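Local structure of geranyltranstransferase (Thermotoga maritima, 2FTZ) at residues D31-E36 and R105-D110; E24-G29 and D117-L122; E35-Y40 and L113-G118. The protein probably catalyses the condensation of geranyl diphosphate with isopentenyl diphosphate to give farnesyl diphosphate. All blocks are in the same frame, centred on the assembly; numbering follows the deposited sequence. Where two conformers were deposited one is given.

Overall arrangement
All three contacts lie on the same side of the chain's centre, in the all-helical polyprenyl synthetase fold. Helices 19-26 and 33-43 follow each other near the N-terminus. Contact 1 joins the start of helix 33-43 to the end of helix 103-107. Contact 3 joins helix 33-43 to helix 109-127, its centre about 6 Å from that of contact 1. Contact 2 joins helix 19-26 to helix 109-127, with its centre about 7 Å from that of contact 3. The first segments come in the order 24-29, 31-36, 35-40, and their partners as 105-110, 113-118, 117-122, so contact 2 spans the longest loop. All three also reach the second subunit.

Contact 1: residues D31-E36 and R105-D110; sequences DLLTEE and RTYGED. With EDO (1,2-ethanediol), chain F; EDO (1,2-ethanediol), chain G; EDO (1,2-ethanediol), chain E.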
ATOM      1  N   ASP A  31      -6.728  17.847  -9.862  1.00 24.88           N
ATOM      2  CA  ASP A  31      -7.021  19.029  -9.045  1.00 25.83           C
ATOM      3  C   ASP A  31      -7.257  18.645  -7.585  1.00 25.47           C
ATOM      4  O   ASP A  31      -8.121  19.210  -6.937  1.00 26.54           O
ATOM      5  CB  ASP A  31      -8.226  19.833  -9.597  1.00 29.95           C
ATOM      6  CG  ASP A  31      -8.427  21.183  -8.863  1.00 33.31           C
ATOM      7  OD1 ASP A  31      -7.439  21.781  -8.423  1.00 33.86           O
ATOM      8  OD2 ASP A  31      -9.575  21.599  -8.642  1.00 36.97           O
ATOM      9  N   LEU A  32      -6.531  17.652  -7.086  1.00 22.44           N
ATOM     10  CA  LEU A  32      -6.697  17.208  -5.719  1.00 20.14           C
ATOM     11  C   LEU A  32      -5.611  17.745  -4.796  1.00 23.16           C
ATOM     12  O   LEU A  32      -4.429  17.665  -5.147  1.00 23.03           O
ATOM     13  CB  LEU A  32      -6.719  15.683  -5.610  1.00 20.88           C
ATOM     14  CG  LEU A  32      -7.914  15.016  -6.276  1.00 21.26           C
ATOM     15  CD1 LEU A  32      -7.655  13.459  -6.374  1.00 26.12           C
ATOM     16  CD2 LEU A  32      -9.265  15.348  -5.591  1.00 24.86           C
ATOM     17  N   LEU A  33      -6.015  18.206  -3.604  1.00 23.05           N
ATOM     18  CA  LEU A  33      -5.097  18.512  -2.501  1.00 24.89           C
ATOM     19  C   LEU A  33      -4.230  17.301  -2.130  1.00 23.94           C
ATOM     20  O   LEU A  33      -3.073  17.454  -1.798  1.00 21.33           O
ATOM     21  CB  LEU A  33      -5.845  18.926  -1.242  1.00 25.98           C
ATOM     22  CG  LEU A  33      -6.498  20.289  -1.187  1.00 34.88           C
ATOM     23  CD1 LEU A  33      -7.091  20.435   0.214  1.00 44.69           C
ATOM     24  CD2 LEU A  33      -5.448  21.376  -1.448  1.00 40.21           C
ATOM     25  N   THR A  34      -4.776  16.098  -2.260  1.00 21.00           N
ATOM     26  CA  THR A  34      -4.050  14.864  -2.002  1.00 18.21           C
ATOM     27  C   THR A  34      -2.838  14.729  -2.935  1.00 21.27           C
ATOM     28  O   THR A  34      -1.765  14.297  -2.503  1.00 21.10           O
ATOM     29  CB  THR A  34      -5.000  13.631  -2.057  1.00 20.56           C
ATOM     30  OG1 THR A  34      -6.026  13.796  -1.072  1.00 23.99           O
ATOM     31  CG2 THR A  34      -4.233  12.313  -1.786  1.00 21.38           C
ATOM     32  N   GLU A  35      -3.020  15.065  -4.214  1.00 20.68           N
ATOM     33  CA  GLU A  35      -1.918  15.060  -5.197  1.00 21.29           C
ATOM     34  C   GLU A  35      -0.830  16.070  -4.837  1.00 18.97           C
ATOM     35  O   GLU A  35       0.390  15.761  -4.884  1.00 21.15           O
ATOM     36  CB  GLU A  35      -2.471  15.291  -6.574  1.00 21.91           C
ATOM     37  CG  GLU A  35      -3.396  14.203  -7.155  1.00 21.93           C
ATOM     38  CD  GLU A  35      -3.905  14.592  -8.515  1.00 24.83           C
ATOM     39  OE1 GLU A  35      -4.659  15.595  -8.588  1.00 21.15           O
ATOM     40  OE2 GLU A  35      -3.518  13.936  -9.530  1.00 24.67           O
ATOM     41  N   GLU A  36      -1.270  17.272  -4.492  1.00 21.56           N
ATOM     42  CA  GLU A  36      -0.367  18.339  -4.065  1.00 24.07           C
ATOM     43  C   GLU A  36       0.438  17.900  -2.833  1.00 23.88           C
ATOM     44  O   GLU A  36       1.635  18.191  -2.719  1.00 21.87           O
ATOM     45  CB  GLU A  36      -1.141  19.625  -3.775  1.00 26.35           C
ATOM     46  CG  GLU A  36      -0.206  20.814  -3.445  1.00 34.60           C
ATOM     47  CD  GLU A  36      -0.952  22.053  -2.992  1.00 34.27           C
ATOM     48  OE1 GLU A  36      -2.072  22.317  -3.514  1.00 37.88           O
ATOM     49  OE2 GLU A  36      -0.399  22.770  -2.113  1.00 39.58           O
ATOM     50  N   ARG A 105       0.224  18.760   8.961  1.00 35.47           N
ATOM     51  CA  ARG A 105       0.158  20.147   9.443  1.00 38.40           C
ATOM     52  C   ARG A 105      -0.128  21.111   8.275  1.00 38.68           C
ATOM     53  O   ARG A 105      -0.738  22.162   8.459  1.00 40.56           O
ATOM     54  CB  ARG A 105       1.460  20.540  10.170  1.00 39.15           C
ATOM     55  CG  ARG A 105       1.690  19.804  11.505  1.00 47.04           C
ATOM     56  CD  ARG A 105       0.783  20.291  12.603  1.00 57.68           C
ATOM     57  NE  ARG A 105       1.084  21.669  12.972  1.00 64.51           N
ATOM     58  CZ  ARG A 105       0.315  22.424  13.753  1.00 72.37           C
ATOM     59  NH1 ARG A 105      -0.818  21.941  14.260  1.00 73.99           N
ATOM     60  NH2 ARG A 105       0.678  23.676  14.027  1.00 74.60           N
ATOM     61  N   THR A 106       0.284  20.721   7.070  1.00 37.01           N
ATOM     62  CA  THR A 106       0.151  21.556   5.893  1.00 35.53           C
ATOM     63  C   THR A 106      -1.218  21.346   5.260  1.00 36.49           C
ATOM     64  O   THR A 106      -1.892  22.319   4.915  1.00 32.50           O
ATOM     65  CB  THR A 106       1.286  21.273   4.889  1.00 37.06           C
ATOM     66  OG1 THR A 106       2.565  21.361   5.563  1.00 35.72           O
ATOM     67  CG2 THR A 106       1.250  22.259   3.731  1.00 38.49           C
ATOM     68  N   TYR A 107      -1.651  20.079   5.166  1.00 33.78           N
ATOM     69  CA  TYR A 107      -2.838  19.711   4.411  1.00 34.68           C
ATOM     70  C   TYR A 107      -3.993  19.129   5.198  1.00 36.07           C
ATOM     71  O   TYR A 107      -5.082  19.009   4.650  1.00 37.95           O
ATOM     72  CB  TYR A 107      -2.444  18.694   3.342  1.00 32.82           C
ATOM     73  CG  TYR A 107      -1.574  19.321   2.307  1.00 33.80           C
ATOM     74  CD1 TYR A 107      -2.130  20.076   1.249  1.00 40.71           C
ATOM     75  CD2 TYR A 107      -0.193  19.222   2.396  1.00 33.75           C
ATOM     76  CE1 TYR A 107      -1.332  20.671   0.324  1.00 41.42           C
ATOM     77  CE2 TYR A 107       0.615  19.805   1.466  1.00 32.06           C
ATOM     78  CZ  TYR A 107       0.049  20.540   0.443  1.00 41.57           C
ATOM     79  OH  TYR A 107       0.895  21.129  -0.446  1.00 38.73           O
ATOM     80  N   GLY A 108      -3.775  18.736   6.456  1.00 32.52           N
ATOM     81  CA  GLY A 108      -4.839  18.078   7.227  1.00 29.75           C
ATOM     82  C   GLY A 108      -4.485  16.622   7.369  1.00 28.03           C
ATOM     83  O   GLY A 108      -3.790  16.054   6.531  1.00 26.42           O
ATOM     84  N   GLU A 109      -4.955  16.008   8.444  1.00 28.60           N
ATOM     85  CA  GLU A 109      -4.679  14.620   8.721  1.00 30.76           C
ATOM     86  C   GLU A 109      -5.339  13.676   7.737  1.00 25.99           C
ATOM     87  O   GLU A 109      -4.777  12.639   7.417  1.00 25.49           O
ATOM     88  CB  GLU A 109      -5.211  14.304  10.117  1.00 34.40           C
ATOM     89  CG  GLU A 109      -4.811  12.988  10.659  1.00 41.20           C
ATOM     90  CD  GLU A 109      -5.042  12.901  12.196  1.00 40.68           C
ATOM     91  OE1 GLU A 109      -5.324  13.953  12.852  1.00 47.87           O
ATOM     92  OE2 GLU A 109      -4.940  11.777  12.704  1.00 49.45           O
ATOM     93  N   ASP A 110      -6.536  14.037   7.273  1.00 25.64           N
ATOM     94  CA  ASP A 110      -7.249  13.258   6.251  1.00 26.46           C
ATOM     95  C   ASP A 110      -6.437  13.197   4.948  1.00 26.35           C
ATOM     96  O   ASP A 110      -6.198  12.122   4.373  1.00 26.55           O
ATOM     97  CB  ASP A 110      -8.681  13.823   6.005  1.00 30.48           C
ATOM     98  CG  ASP A 110      -8.753  15.380   5.777  1.00 35.45           C
ATOM     99  OD1 ASP A 110      -7.764  16.167   5.916  1.00 30.63           O
ATOM    100  OD2 ASP A 110      -9.889  15.831   5.472  1.00 35.98           O
TER
HETATM  101  C1  EDO F 277      -7.791  17.521  10.480  1.00 53.49           C
HETATM  102  O1  EDO F 277      -6.375  17.713  10.330  1.00 44.97           O
HETATM  103  C2  EDO F 277      -8.382  17.042   9.158  1.00 56.96           C
HETATM  104  O2  EDO F 277      -8.942  15.734   9.342  1.00 63.86           O
HETATM  105  C1  EDO G 278     -10.072  18.044   3.121  1.00 48.25           C
HETATM  106  O1  EDO G 278     -10.400  18.296   4.491  1.00 40.63           O
HETATM  107  C2  EDO G 278      -9.583  19.335   2.486  1.00 49.10           C
HETATM  108  O2  EDO G 278      -9.052  20.153   3.534  1.00 58.69           O
HETATM  109  C1  EDO E 276      -4.158  19.137 -12.505  1.00 36.40           C
HETATM  110  O1  EDO E 276      -4.409  18.769 -11.137  1.00 26.38           O
HETATM  111  C2  EDO E 276      -5.274  19.935 -13.168  1.00 34.37           C
HETATM  112  O2  EDO E 276      -6.299  20.474 -12.331  1.00 33.97           O
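Glu36 and Tyr107 make the polar part of this surface contact. The phenol OH of Tyr107 donates a hydrogen bond to Glu36 OE2 at 2.7 Å. The oxygen receives it on its anti side, 33° out of the carboxylate plane. OE2 sits at the edge of the ring, near its plane, and the carboxylate stands almost square to the ring. Glu36 reaches there because CG is anti to the backbone N (chi1 -175°) and the chain runs on extended. Its CG also packs on the hydroxyl, 3.2 Å from Tyr107 OH. A phenylalanine in place of Tyr107 would probably leave Glu36 OE2 without this donor and its carboxylate freer to turn.

The van der Waals part is slight. Leu33 CD2 comes 4.5 Å from Tyr107 CD1. The backbone oxygen Leu33 O lies obliquely to the ring, 4.1 Å from Tyr107 CD1.

In the polyprenyl synthetase fold this is where the start of helix 33-43 meets the end of helix 103-107, just before helix 109-127 begins. Leu32 is the N-cap of helix 33-43, and its N bonds to Glu35 OE1 at 3.2 Å. Gly108 ends helix 103-107 with positive phi and is the N-cap of helix 109-127. A side chain there would be jammed against the carbonyl O of Tyr107.

The subunit interface runs alongside. Glu155 of the second subunit accepts bonds from Leu33 N and Thr34 OG1, while Arg158 of that subunit forms a salt bridge with Asp110.

Ethanediols, probably from the crystallisation liquor, bind nearby. One takes the hydrogen bond of Glu109 N, and another donates to Asp110 OD2 at 2.7 Å.

Contact 2: residues E24-G29 and D117-L122; sequences EILRPG and DGLFFL
Leu26 packs on Leu119 and Leu122 where helix 19-26 meets helix 109-127. Both helices belong to the all-helical polyprenyl synthetase fold. No hydrogen bond crosses between the two segments, and the close approaches are between methyl groups.

The tight part is the inner side. Leu26 lays CD2 against both leucines, which stand three residues apart on helix 109-127. Leu26 CD2 comes to 3.6 Å from Leu122 CD1 on one of them and to 3.9 Å from Leu119 CD2 on the other. The side chain of Leu26 starts out beside the contact rather than facing it. With CG anti to the carbonyl carbon (chi1 -62°) and an extended chi2 of 179°, its end swings across to the leucines. It crosses Leu119 at about a right angle and Leu122 at a slant. Leu26 and Leu119 are both buried. Leu39 and Ala42 of helix 33-43 also touch Leu26, while Met38 of that helix and Ala81 of helix 69-87 touch Leu119. Leu26 thus fills the place where helices 19-26, 33-43 and 109-127 come together.

The looser part is the outer side. Ile25 points at helix 109-127, yet its CG2 comes no closer than 4.2 Å to Leu122 CD1. Both of these residues are partly exposed. An ethanediol, probably from the crystallisation liquor, touches Leu122, as does Tyr144 of the second subunit. Further on, Arg27, Pro28 and Gly29 run along the surface.

The second methyl of Leu26 reaches one of the leucines as well: CD1 lies 4.0 Å from Leu119 CD2.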
ATOM      1  N   GLU A  24       7.678  14.214 -12.418  1.00 21.87           N
ATOM      2  CA  GLU A  24       6.808  13.698 -13.483  1.00 23.67           C
ATOM      3  C   GLU A  24       5.683  12.829 -12.959  1.00 23.06           C
ATOM      4  O   GLU A  24       4.482  12.993 -13.350  1.00 21.47           O
ATOM      5  CB  GLU A  24       7.623  12.883 -14.515  0.50 24.07           C
ATOM      6  CG  GLU A  24       8.466  13.687 -15.491  0.50 27.42           C
ATOM      7  CD  GLU A  24       9.568  12.850 -16.188  0.50 31.27           C
ATOM      8  OE1 GLU A  24       9.647  11.621 -15.946  0.50 41.25           O
ATOM      9  OE2 GLU A  24      10.368  13.436 -16.960  0.50 37.99           O
ATOM     10  N   ILE A  25       6.039  11.859 -12.115  1.00 23.16           N
ATOM     11  CA  ILE A  25       5.056  10.950 -11.562  1.00 24.88           C
ATOM     12  C   ILE A  25       4.034  11.654 -10.666  1.00 23.98           C
ATOM     13  O   ILE A  25       2.862  11.280 -10.645  1.00 22.71           O
ATOM     14  CB  ILE A  25       5.748   9.802 -10.777  1.00 25.06           C
ATOM     15  CG1 ILE A  25       6.574   8.950 -11.731  1.00 29.98           C
ATOM     16  CG2 ILE A  25       4.714   8.950 -10.033  1.00 27.66           C
ATOM     17  CD1 ILE A  25       7.524   7.999 -10.978  1.00 30.57           C
ATOM     18  N   LEU A  26       4.499  12.634  -9.888  1.00 19.64           N
ATOM     19  CA  LEU A  26       3.656  13.313  -8.945  1.00 22.85           C
ATOM     20  C   LEU A  26       3.033  14.616  -9.421  1.00 21.42           C
ATOM     21  O   LEU A  26       2.378  15.294  -8.624  1.00 21.30           O
ATOM     22  CB  LEU A  26       4.419  13.528  -7.639  1.00 21.89           C
ATOM     23  CG  LEU A  26       4.868  12.246  -6.929  1.00 24.83           C
ATOM     24  CD1 LEU A  26       5.641  12.582  -5.668  1.00 22.27           C
ATOM     25  CD2 LEU A  26       3.710  11.307  -6.614  1.00 21.21           C
ATOM     26  N   ARG A  27       3.161  14.940 -10.707  1.00 20.92           N
ATOM     27  CA  ARG A  27       2.515  16.122 -11.280  1.00 19.28           C
ATOM     28  C   ARG A  27       1.000  15.910 -11.146  1.00 20.84           C
ATOM     29  O   ARG A  27       0.470  14.937 -11.700  1.00 19.89           O
ATOM     30  CB  ARG A  27       2.878  16.214 -12.755  1.00 20.59           C
ATOM     31  CG  ARG A  27       2.396  17.504 -13.466  1.00 20.54           C
ATOM     32  CD  ARG A  27       2.870  17.482 -14.862  1.00 17.66           C
ATOM     33  NE  ARG A  27       2.431  18.677 -15.606  1.00 16.14           N
ATOM     34  CZ  ARG A  27       2.832  18.925 -16.836  1.00 31.10           C
ATOM     35  NH1 ARG A  27       3.694  18.101 -17.453  1.00 27.94           N
ATOM     36  NH2 ARG A  27       2.429  20.026 -17.429  1.00 28.58           N
ATOM     37  N   PRO A  28       0.297  16.769 -10.393  1.00 19.35           N
ATOM     38  CA  PRO A  28      -1.144  16.511 -10.267  1.00 20.75           C
ATOM     39  C   PRO A  28      -1.891  16.459 -11.607  1.00 20.16           C
ATOM     40  O   PRO A  28      -1.565  17.180 -12.558  1.00 18.19           O
ATOM     41  CB  PRO A  28      -1.641  17.668  -9.380  1.00 19.67           C
ATOM     42  CG  PRO A  28      -0.377  18.085  -8.584  1.00 18.26           C
ATOM     43  CD  PRO A  28       0.747  17.890  -9.540  1.00 22.17           C
ATOM     44  N   GLY A  29      -2.898  15.594 -11.663  1.00 18.71           N
ATOM     45  CA  GLY A  29      -3.789  15.451 -12.820  1.00 21.33           C
ATOM     46  C   GLY A  29      -5.281  15.683 -12.568  1.00 21.79           C
ATOM     47  O   GLY A  29      -6.046  15.878 -13.536  1.00 22.09           O
ATOM     48  N   ASP A 117      -0.992   6.745   1.463  1.00 23.19           N
ATOM     49  CA  ASP A 117      -1.527   5.597   0.730  1.00 21.04           C
ATOM     50  C   ASP A 117      -1.245   5.711  -0.767  1.00 21.80           C
ATOM     51  O   ASP A 117      -0.824   4.754  -1.385  1.00 21.45           O
ATOM     52  CB  ASP A 117      -3.030   5.448   0.956  1.00 23.26           C
ATOM     53  CG  ASP A 117      -3.412   4.902   2.385  1.00 28.57           C
ATOM     54  OD1 ASP A 117      -2.548   4.592   3.196  1.00 30.67           O
ATOM     55  OD2 ASP A 117      -4.627   4.887   2.661  1.00 29.45           O
ATOM     56  N   GLY A 118      -1.524   6.895  -1.339  1.00 21.76           N
ATOM     57  CA  GLY A 118      -1.227   7.162  -2.724  1.00 24.35           C
ATOM     58  C   GLY A 118       0.228   6.914  -3.144  1.00 22.40           C
ATOM     59  O   GLY A 118       0.484   6.286  -4.151  1.00 22.93           O
ATOM     60  N   LEU A 119       1.165   7.382  -2.323  1.00 21.30           N
ATOM     61  CA  LEU A 119       2.555   7.165  -2.538  1.00 20.91           C
ATOM     62  C   LEU A 119       2.967   5.737  -2.518  1.00 20.96           C
ATOM     63  O   LEU A 119       3.750   5.319  -3.361  1.00 22.00           O
ATOM     64  CB  LEU A 119       3.410   8.018  -1.567  1.00 19.85           C
ATOM     65  CG  LEU A 119       3.467   9.515  -1.993  1.00 23.78           C
ATOM     66  CD1 LEU A 119       3.945  10.323  -0.811  1.00 23.35           C
ATOM     67  CD2 LEU A 119       4.391   9.678  -3.189  1.00 22.89           C
ATOM     68  N   PHE A 120       2.458   4.955  -1.566  1.00 22.64           N
ATOM     69  CA  PHE A 120       2.720   3.524  -1.591  1.00 23.76           C
ATOM     70  C   PHE A 120       2.203   2.874  -2.852  1.00 20.95           C
ATOM     71  O   PHE A 120       2.893   2.051  -3.470  1.00 21.05           O
ATOM     72  CB  PHE A 120       2.029   2.757  -0.409  1.00 23.58           C
ATOM     73  CG  PHE A 120       2.552   3.046   0.947  1.00 33.81           C
ATOM     74  CD1 PHE A 120       3.895   2.871   1.251  1.00 30.78           C
ATOM     75  CD2 PHE A 120       1.667   3.346   1.976  1.00 31.67           C
ATOM     76  CE1 PHE A 120       4.380   3.084   2.582  1.00 34.70           C
ATOM     77  CE2 PHE A 120       2.137   3.586   3.283  1.00 35.11           C
ATOM     78  CZ  PHE A 120       3.471   3.445   3.590  1.00 32.35           C
ATOM     79  N   PHE A 121       0.982   3.213  -3.257  1.00 21.02           N
ATOM     80  CA  PHE A 121       0.416   2.648  -4.485  1.00 19.72           C
ATOM     81  C   PHE A 121       1.194   3.026  -5.760  1.00 21.15           C
ATOM     82  O   PHE A 121       1.423   2.187  -6.637  1.00 21.77           O
ATOM     83  CB  PHE A 121      -1.069   3.003  -4.639  1.00 22.54           C
ATOM     84  CG  PHE A 121      -1.938   2.492  -3.526  1.00 18.46           C
ATOM     85  CD1 PHE A 121      -1.579   1.386  -2.753  1.00 24.16           C
ATOM     86  CD2 PHE A 121      -3.117   3.131  -3.224  1.00 21.39           C
ATOM     87  CE1 PHE A 121      -2.380   0.986  -1.712  1.00 27.43           C
ATOM     88  CE2 PHE A 121      -3.892   2.745  -2.162  1.00 24.14           C
ATOM     89  CZ  PHE A 121      -3.539   1.633  -1.437  1.00 22.82           C
ATOM     90  N   LEU A 122       1.602   4.279  -5.840  1.00 20.61           N
ATOM     91  CA  LEU A 122       2.489   4.712  -6.909  1.00 22.85           C
ATOM     92  C   LEU A 122       3.827   3.981  -6.912  1.00 24.67           C
ATOM     93  O   LEU A 122       4.357   3.660  -7.972  1.00 21.95           O
ATOM     94  CB  LEU A 122       2.630   6.201  -6.871  1.00 23.40           C
ATOM     95  CG  LEU A 122       1.390   6.960  -7.364  1.00 24.03           C
ATOM     96  CD1 LEU A 122       1.629   8.463  -7.201  1.00 25.52           C
ATOM     97  CD2 LEU A 122       0.968   6.646  -8.798  1.00 23.68           C
TER

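Contact 3: residues E35-Y40 and L113-G118; sequences EEAMLY and LLAGDG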
ATOM      1  N   GLU A  35      -3.020  15.065  -4.214  1.00 20.68           N
ATOM      2  CA  GLU A  35      -1.918  15.060  -5.197  1.00 21.29           C
ATOM      3  C   GLU A  35      -0.830  16.070  -4.837  1.00 18.97           C
ATOM      4  O   GLU A  35       0.390  15.761  -4.884  1.00 21.15           O
ATOM      5  CB  GLU A  35      -2.471  15.291  -6.574  1.00 21.91           C
ATOM      6  CG  GLU A  35      -3.396  14.203  -7.155  1.00 21.93           C
ATOM      7  CD  GLU A  35      -3.905  14.592  -8.515  1.00 24.83           C
ATOM      8  OE1 GLU A  35      -4.659  15.595  -8.588  1.00 21.15           O
ATOM      9  OE2 GLU A  35      -3.518  13.936  -9.530  1.00 24.67           O
ATOM     10  N   GLU A  36      -1.270  17.272  -4.492  1.00 21.56           N
ATOM     11  CA  GLU A  36      -0.367  18.339  -4.065  1.00 24.07           C
ATOM     12  C   GLU A  36       0.438  17.900  -2.833  1.00 23.88           C
ATOM     13  O   GLU A  36       1.635  18.191  -2.719  1.00 21.87           O
ATOM     14  CB  GLU A  36      -1.141  19.625  -3.775  1.00 26.35           C
ATOM     15  CG  GLU A  36      -0.206  20.814  -3.445  1.00 34.60           C
ATOM     16  CD  GLU A  36      -0.952  22.053  -2.992  1.00 34.27           C
ATOM     17  OE1 GLU A  36      -2.072  22.317  -3.514  1.00 37.88           O
ATOM     18  OE2 GLU A  36      -0.399  22.770  -2.113  1.00 39.58           O
ATOM     19  N   ALA A  37      -0.226  17.246  -1.898  1.00 22.49           N
ATOM     20  CA  ALA A  37       0.431  16.768  -0.686  1.00 23.22           C
ATOM     21  C   ALA A  37       1.505  15.704  -0.944  1.00 23.50           C
ATOM     22  O   ALA A  37       2.566  15.703  -0.307  1.00 21.49           O
ATOM     23  CB  ALA A  37      -0.650  16.201   0.336  1.00 21.03           C
ATOM     24  N   MET A  38       1.209  14.726  -1.811  1.00 21.04           N
ATOM     25  CA  MET A  38       2.201  13.766  -2.248  1.00 22.83           C
ATOM     26  C   MET A  38       3.408  14.410  -2.866  1.00 22.92           C
ATOM     27  O   MET A  38       4.553  14.093  -2.488  1.00 21.72           O
ATOM     28  CB  MET A  38       1.598  12.739  -3.225  1.00 22.79           C
ATOM     29  CG  MET A  38       0.535  11.878  -2.605  1.00 24.62           C
ATOM     30  SD  MET A  38       0.034  10.564  -3.772  1.00 28.09           S
ATOM     31  CE  MET A  38      -0.933  11.510  -4.885  1.00 32.02           C
ATOM     32  N   LEU A  39       3.189  15.385  -3.763  1.00 20.30           N
ATOM     33  CA  LEU A  39       4.290  16.083  -4.371  1.00 21.36           C
ATOM     34  C   LEU A  39       5.096  16.893  -3.323  1.00 21.85           C
ATOM     35  O   LEU A  39       6.315  16.907  -3.337  1.00 24.65           O
ATOM     36  CB  LEU A  39       3.718  17.013  -5.465  1.00 18.91           C
ATOM     37  CG  LEU A  39       4.728  17.862  -6.252  1.00 21.62           C
ATOM     38  CD1 LEU A  39       5.870  17.014  -6.932  1.00 22.36           C
ATOM     39  CD2 LEU A  39       3.997  18.707  -7.310  1.00 24.92           C
ATOM     40  N   TYR A  40       4.392  17.570  -2.428  1.00 22.55           N
ATOM     41  CA  TYR A  40       5.038  18.353  -1.344  1.00 26.02           C
ATOM     42  C   TYR A  40       5.991  17.480  -0.542  1.00 24.97           C
ATOM     43  O   TYR A  40       7.195  17.781  -0.371  1.00 24.50           O
ATOM     44  CB  TYR A  40       3.949  18.920  -0.439  1.00 26.35           C
ATOM     45  CG  TYR A  40       4.452  19.590   0.840  1.00 33.88           C
ATOM     46  CD1 TYR A  40       4.889  20.910   0.820  1.00 36.69           C
ATOM     47  CD2 TYR A  40       4.443  18.923   2.061  1.00 27.08           C
ATOM     48  CE1 TYR A  40       5.326  21.558   1.993  1.00 39.45           C
ATOM     49  CE2 TYR A  40       4.896  19.553   3.270  1.00 31.61           C
ATOM     50  CZ  TYR A  40       5.326  20.888   3.211  1.00 33.02           C
ATOM     51  OH  TYR A  40       5.782  21.576   4.341  1.00 33.82           O
ATOM     52  N   LEU A 113      -3.106  11.225   5.343  1.00 22.34           N
ATOM     53  CA  LEU A 113      -3.330   9.768   5.391  1.00 25.65           C
ATOM     54  C   LEU A 113      -3.455   9.256   3.957  1.00 24.94           C
ATOM     55  O   LEU A 113      -2.830   8.249   3.556  1.00 23.64           O
ATOM     56  CB  LEU A 113      -4.628   9.465   6.142  1.00 26.85           C
ATOM     57  CG  LEU A 113      -5.085   8.002   6.174  1.00 36.53           C
ATOM     58  CD1 LEU A 113      -4.079   7.233   7.020  1.00 42.86           C
ATOM     59  CD2 LEU A 113      -6.495   7.799   6.689  1.00 37.96           C
ATOM     60  N   LEU A 114      -4.278   9.941   3.191  1.00 22.29           N
ATOM     61  CA  LEU A 114      -4.540   9.541   1.794  1.00 23.02           C
ATOM     62  C   LEU A 114      -3.278   9.695   0.947  1.00 21.97           C
ATOM     63  O   LEU A 114      -3.005   8.858   0.138  1.00 22.99           O
ATOM     64  CB  LEU A 114      -5.645  10.385   1.178  1.00 26.19           C
ATOM     65  CG  LEU A 114      -7.005  10.078   1.821  1.00 29.56           C
ATOM     66  CD1 LEU A 114      -8.066  11.015   1.320  1.00 35.40           C
ATOM     67  CD2 LEU A 114      -7.409   8.616   1.643  1.00 33.04           C
ATOM     68  N   ALA A 115      -2.516  10.771   1.143  1.00 20.02           N
ATOM     69  CA  ALA A 115      -1.254  10.982   0.430  1.00 22.21           C
ATOM     70  C   ALA A 115      -0.250   9.865   0.649  1.00 22.50           C
ATOM     71  O   ALA A 115       0.434   9.421  -0.273  1.00 21.85           O
ATOM     72  CB  ALA A 115      -0.611  12.368   0.819  1.00 21.02           C
ATOM     73  N   GLY A 116      -0.178   9.381   1.886  1.00 23.90           N
ATOM     74  CA  GLY A 116       0.701   8.280   2.217  1.00 24.03           C
ATOM     75  C   GLY A 116       0.301   7.039   1.446  1.00 24.67           C
ATOM     76  O   GLY A 116       1.149   6.370   0.836  1.00 23.83           O
ATOM     77  N   ASP A 117      -0.992   6.745   1.463  1.00 23.19           N
ATOM     78  CA  ASP A 117      -1.527   5.597   0.730  1.00 21.04           C
ATOM     79  C   ASP A 117      -1.245   5.711  -0.767  1.00 21.80           C
ATOM     80  O   ASP A 117      -0.824   4.754  -1.385  1.00 21.45           O
ATOM     81  CB  ASP A 117      -3.030   5.448   0.956  1.00 23.26           C
ATOM     82  CG  ASP A 117      -3.412   4.902   2.385  1.00 28.57           C
ATOM     83  OD1 ASP A 117      -2.548   4.592   3.196  1.00 30.67           O
ATOM     84  OD2 ASP A 117      -4.627   4.887   2.661  1.00 29.45           O
ATOM     85  N   GLY A 118      -1.524   6.895  -1.339  1.00 21.76           N
ATOM     86  CA  GLY A 118      -1.227   7.162  -2.724  1.00 24.35           C
ATOM     87  C   GLY A 118       0.228   6.914  -3.144  1.00 22.40           C
ATOM     88  O   GLY A 118       0.484   6.286  -4.151  1.00 22.93           O
TER
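A buried helix-helix crossing of the polyprenyl synthetase fold brings Ala37 and Met38 of helix 33-43 against Ala115 and Gly118 of helix 109-127. The axes of the two short segments approach to 8.6 Å and cross at -68°. The small Ala115 and Gly118 are consistent with this close approach. Met38 and Ala115 lie nearest along the backbone, with CA atoms 5.2 Å apart.

At one end of the crossing two alanines meet. Ala37 CB points at the other helix and touches Ala115 CB at 3.9 Å. Cys103 and Tyr107 of helix 103-107 also pack on Ala37.

The larger share falls to Met38, which lies across helix 109-127 from Ala115 to Gly118. Its CG rests on Ala115, 3.6 Å from Ala115 CB and 3.4 Å from Ala115 O. CG is held there by a chi1 of -64°, with CG anti to its own carbonyl carbon. The chain then runs extended to SD, which lies 3.7 Å from Gly118 C. This is plain packing against the backbone, with no hydrogen bond between the segments.

Gly118 has no side chain, and the sulfur occupies the ground one would need. A CB placed there would fall 2.6 Å from Met38 SD, a clash.

The surroundings close the contact in. Leu119 covers Met38 from further along helix 109-127, and Tyr144 of the second subunit packs on Met38 too. Ile84 of helix 69-87 touches Ala115. The crossing therefore has helix 69-87 of the same chain and the second subunit around it.

At the tip of Met38 the chain bends at chi3 (-75°), which turns CE back to its own helix, 3.7 Å from Glu35 CA.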